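Local coordinates for protein ricin B-related lectin (Polyporus squamosus, PDB 5MUA) that binds galactose through a beta-trefoil lectin part and carries a papain-like, calcium-dependent cysteine protease part, at residues Ala212-Trp222 and Phe232-Phe240. Sequence-based numbering, arbitrary orientation. Where two conformers were deposited one is given.
With E64 (N-[N-[1-hydroxycarboxyethyl-carbonyl]leucylamino-butyl]-guanidine), chain K.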
loop_
_atom_site.group_PDB
_atom_site.type_symbol
_atom_site.label_atom_id
_atom_site.label_comp_id
_atom_site.label_asym_id
_atom_site.label_seq_id
_atom_site.Cartn_x
_atom_site.Cartn_y
_atom_site.Cartn_z
ATOM N N ALA B 212 -5.223 -2.627 5.747
ATOM C CA ALA B 212 -3.876 -3.024 6.081
ATOM C C ALA B 212 -2.843 -2.678 4.970
ATOM O O ALA B 212 -1.718 -2.233 5.204
ATOM C CB ALA B 212 -3.817 -4.487 6.498
ATOM N N THR B 213 -3.279 -2.878 3.744
ATOM C CA THR B 213 -2.398 -2.588 2.600
ATOM C C THR B 213 -2.221 -1.102 2.430
ATOM O O THR B 213 -1.114 -0.657 2.160
ATOM C CB THR B 213 -2.965 -3.223 1.308
ATOM O OG1 THR B 213 -2.920 -4.610 1.469
ATOM C CG2 THR B 213 -2.090 -2.874 0.067
ATOM N N VAL B 214 -3.295 -0.317 2.514
ATOM C CA VAL B 214 -3.233 1.097 2.338
ATOM C C VAL B 214 -2.374 1.701 3.486
ATOM O O VAL B 214 -1.564 2.580 3.211
ATOM C CB VAL B 214 -4.628 1.778 2.241
ATOM C CG1 VAL B 214 -4.534 3.293 2.302
ATOM C CG2 VAL B 214 -5.294 1.370 0.928
ATOM N N PHE B 215 -2.594 1.256 4.721
ATOM C CA PHE B 215 -1.777 1.792 5.833
ATOM C C PHE B 215 -0.284 1.531 5.589
ATOM O O PHE B 215 0.539 2.474 5.783
ATOM C CB PHE B 215 -2.235 1.318 7.216
ATOM C CG PHE B 215 -1.462 1.955 8.334
ATOM C CD1 PHE B 215 -1.435 3.331 8.431
ATOM C CD2 PHE B 215 -0.737 1.182 9.228
ATOM C CE1 PHE B 215 -0.690 3.961 9.433
ATOM C CE2 PHE B 215 0.032 1.794 10.201
ATOM C CZ PHE B 215 -0.017 3.173 10.321
ATOM N N LYS B 216 0.040 0.319 5.156
ATOM C CA LYS B 216 1.400 -0.019 4.817
ATOM C C LYS B 216 2.012 0.918 3.805
ATOM O O LYS B 216 3.205 1.372 3.929
ATOM C CB LYS B 216 1.586 -1.491 4.504
ATOM C CG LYS B 216 3.002 -1.862 4.142
ATOM C CD LYS B 216 3.270 -3.352 4.110
ATOM C CE LYS B 216 4.663 -3.591 3.518
ATOM N NZ LYS B 216 5.745 -2.944 4.312
ATOM N N GLY B 217 1.222 1.222 2.789
ATOM C CA GLY B 217 1.655 2.257 1.836
ATOM C C GLY B 217 1.767 3.659 2.382
ATOM O O GLY B 217 2.709 4.460 1.994
ATOM N N ALA B 218 0.858 4.008 3.289
ATOM C CA ALA B 218 0.942 5.311 3.978
ATOM C C ALA B 218 2.278 5.490 4.722
ATOM O O ALA B 218 2.851 6.556 4.709
ATOM C CB ALA B 218 -0.236 5.514 4.933
ATOM N N VAL B 219 2.736 4.415 5.360
ATOM C CA VAL B 219 3.986 4.457 6.152
ATOM C C VAL B 219 5.102 4.630 5.141
ATOM O O VAL B 219 5.962 5.495 5.358
ATOM C CB VAL B 219 4.190 3.214 7.004
ATOM C CG1 VAL B 219 5.548 3.284 7.699
ATOM C CG2 VAL B 219 3.097 3.194 8.060
ATOM N N ALA B 220 5.042 3.884 4.036
ATOM C CA ALA B 220 6.124 3.992 3.028
ATOM C C ALA B 220 6.208 5.450 2.470
ATOM O O ALA B 220 7.281 6.001 2.292
ATOM C CB ALA B 220 5.912 2.993 1.915
ATOM N N LYS B 221 5.070 6.064 2.146
ATOM C CA LYS B 221 5.073 7.431 1.627
ATOM C C LYS B 221 5.552 8.395 2.684
ATOM O O LYS B 221 6.290 9.317 2.365
ATOM C CB LYS B 221 3.690 7.869 1.067
ATOM C CG LYS B 221 3.199 7.006 -0.110
ATOM C CD LYS B 221 1.840 7.483 -0.638
ATOM C CE LYS B 221 2.002 8.819 -1.359
ATOM N NZ LYS B 221 0.878 9.281 -2.230
ATOM N N TRP B 222 5.144 8.200 3.925
ATOM C CA TRP B 222 5.664 9.059 5.009
ATOM C C TRP B 222 7.196 9.021 5.103
ATOM O O TRP B 222 7.849 10.076 5.276
ATOM C CB TRP B 222 4.984 8.704 6.332
ATOM C CG TRP B 222 5.297 9.628 7.486
ATOM C CD1 TRP B 222 4.647 10.811 7.846
ATOM C CD2 TRP B 222 6.294 9.396 8.470
ATOM N NE1 TRP B 222 5.224 11.310 9.025
ATOM C CE2 TRP B 222 6.237 10.472 9.407
ATOM C CE3 TRP B 222 7.219 8.389 8.658
ATOM C CZ2 TRP B 222 7.079 10.507 10.550
ATOM C CZ3 TRP B 222 8.057 8.426 9.766
ATOM C CH2 TRP B 222 7.980 9.483 10.686
ATOM N N PHE B 232 17.796 2.898 4.064
ATOM C CA PHE B 232 17.010 2.175 5.065
ATOM C C PHE B 232 15.521 2.321 4.687
ATOM O O PHE B 232 15.155 3.163 3.841
ATOM C CB PHE B 232 17.179 2.782 6.463
ATOM C CG PHE B 232 16.608 4.166 6.610
ATOM C CD1 PHE B 232 17.243 5.304 6.065
ATOM C CD2 PHE B 232 15.476 4.384 7.363
ATOM C CE1 PHE B 232 16.673 6.586 6.228
ATOM C CE2 PHE B 232 14.958 5.669 7.531
ATOM C CZ PHE B 232 15.544 6.759 6.954
ATOM N N ALA B 233 14.701 1.516 5.375
ATOM C CA ALA B 233 13.264 1.547 5.201
ATOM C C ALA B 233 12.640 1.646 6.538
ATOM O O ALA B 233 13.299 1.502 7.563
ATOM C CB ALA B 233 12.789 0.264 4.501
ATOM N N LEU B 234 11.349 1.925 6.528
ATOM C CA LEU B 234 10.548 1.944 7.746
ATOM C C LEU B 234 9.845 0.617 7.930
ATOM O O LEU B 234 9.169 0.123 6.993
ATOM C CB LEU B 234 9.511 3.081 7.678
ATOM C CG LEU B 234 9.991 4.528 7.453
ATOM C CD1 LEU B 234 8.846 5.486 7.594
ATOM C CD2 LEU B 234 11.153 4.970 8.331
ATOM N N LEU B 235 9.965 0.015 9.110
ATOM C CA LEU B 235 9.279 -1.247 9.393
ATOM C C LEU B 235 7.793 -1.054 9.530
ATOM O O LEU B 235 7.356 -0.338 10.382
ATOM C CB LEU B 235 9.797 -1.920 10.676
ATOM C CG LEU B 235 9.146 -3.292 10.987
ATOM C CD1 LEU B 235 9.285 -4.306 9.852
ATOM C CD2 LEU B 235 9.668 -3.836 12.279
ATOM N N CYS B 236 7.025 -1.671 8.615
ATOM C CA CYS B 236 5.582 -1.692 8.781
ATOM C C CYS B 236 5.139 -3.017 8.180
ATOM O O CYS B 236 5.081 -3.161 6.988
ATOM C CB CYS B 236 4.901 -0.533 8.047
ATOM S SG CYS B 236 3.098 -0.564 8.252
ATOM N N GLY B 237 4.840 -3.959 9.023
ATOM C CA GLY B 237 4.405 -5.286 8.573
ATOM C C GLY B 237 2.951 -5.359 8.141
ATOM O O GLY B 237 2.092 -4.613 8.652
ATOM N N LEU B 238 2.729 -6.247 7.200
ATOM C CA LEU B 238 1.387 -6.715 6.782
ATOM C C LEU B 238 1.264 -8.178 7.194
ATOM O O LEU B 238 2.232 -8.953 7.003
ATOM C CB LEU B 238 1.195 -6.574 5.282
ATOM C CG LEU B 238 -0.107 -7.115 4.670
ATOM C CD1 LEU B 238 -1.293 -6.372 5.270
ATOM C CD2 LEU B 238 -0.091 -6.839 3.197
ATOM N N MET B 239 0.116 -8.551 7.796
ATOM C CA MET B 239 -0.148 -9.940 8.116
ATOM C C MET B 239 -1.598 -10.274 7.678
ATOM O O MET B 239 -2.454 -9.451 7.748
ATOM C CB MET B 239 -0.022 -10.197 9.647
ATOM C CG MET B 239 1.193 -10.972 9.987
ATOM S SD MET B 239 1.219 -11.039 11.779
ATOM C CE MET B 239 2.957 -11.443 11.816
ATOM N N PHE B 240 -1.785 -11.462 7.137
ATOM C CA PHE B 240 -3.086 -12.105 7.006
ATOM C C PHE B 240 -3.053 -13.275 7.982
ATOM O O PHE B 240 -2.111 -14.113 7.989
ATOM C CB PHE B 240 -3.280 -12.688 5.596
ATOM C CG PHE B 240 -3.493 -11.696 4.504
ATOM C CD1 PHE B 240 -3.470 -10.314 4.683
ATOM C CD2 PHE B 240 -3.823 -12.196 3.236
ATOM C CE1 PHE B 240 -3.699 -9.453 3.637
ATOM C CE2 PHE B 240 -4.073 -11.321 2.172
ATOM C CZ PHE B 240 -3.995 -9.953 2.384
HETATM C C1 E64 K . -12.116 -7.907 7.552
HETATM O O1 E64 K . -12.624 -6.945 6.982
HETATM O O2 E64 K . -12.156 -8.089 8.811
HETATM C C2 E64 K . -11.309 -8.853 6.758
HETATM C C3 E64 K . -12.043 -9.192 5.459
HETATM O O3 E64 K . -13.083 -9.979 6.018
HETATM C C4 E64 K . -11.226 -10.009 4.526
HETATM O O4 E64 K . -10.672 -9.519 3.596
HETATM N N1 E64 K . -11.050 -11.258 4.812
HETATM C C6 E64 K . -10.279 -12.203 4.018
HETATM C C7 E64 K . -8.910 -12.650 4.495
HETATM C C8 E64 K . -7.974 -11.514 4.882
HETATM C C9 E64 K . -7.462 -10.804 3.627
HETATM C C10 E64 K . -6.863 -12.104 5.640
HETATM C C11 E64 K . -11.072 -13.296 3.338
HETATM O O5 E64 K . -11.303 -14.285 4.017
HETATM N N2 E64 K . -11.490 -13.195 2.100
HETATM C C12 E64 K . -12.077 -14.306 1.325
HETATM C C13 E64 K . -11.199 -14.612 0.117
HETATM C C14 E64 K . -11.781 -15.647 -0.879
HETATM C C15 E64 K . -10.818 -16.822 -1.045
HETATM N N3 E64 K . -11.181 -17.557 -2.262
HETATM C C16 E64 K . -10.490 -18.542 -2.809
HETATM N N4 E64 K . -9.431 -19.081 -2.174
HETATM N N5 E64 K . -10.843 -18.968 -4.066
#
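Lys216 supplies the one hydrogen bond across this contact: its NZ donates to the backbone O of Cys236 over 2.8 Å, in the carbonyl plane and with a C=O...N angle of 160°. Its chain runs extended from the helix and bends only at the last torsion (chi4 60°), which brings the ammonium back onto the carbonyl; on the way CD passes Leu238 CB, the two side chains crossing at about a right angle. The rest is mainly apolar packing. The CB of Cys236 points toward the helix, and its SG meets Val219 CG2 at 3.8 Å and lies obliquely to the Phe215 ring, 5.0 Å from its centroid, a sulfur-aromatic contact. In one of its two conformers, Leu234 places CD1 in plane at the Trp222 indole edge, 3.5 Å from CE3, and touches Val219 CG1. Leu238 CD1 presses tightly on Ala212 CB (3.4 Å), while CD2 approaches Thr213 OG1, a hydroxyl hydrogen-bonded to Asp209 O. Phe240 offers a ring face to the inhibitor, with E64 C9 over its centre. As in papain-like proteases, the central helix (208-226) begins at the pocket cysteine, Cys208; its segment 212-222 runs nearly antiparallel (171°) to strand segment 237-240, their axes approaching to 8.6 Å. Helix 184-194 covers Phe215, Val219 and Trp222 through Ile190, and strand 233-243 pairs with strands 178-180, 246-255 and 280-285.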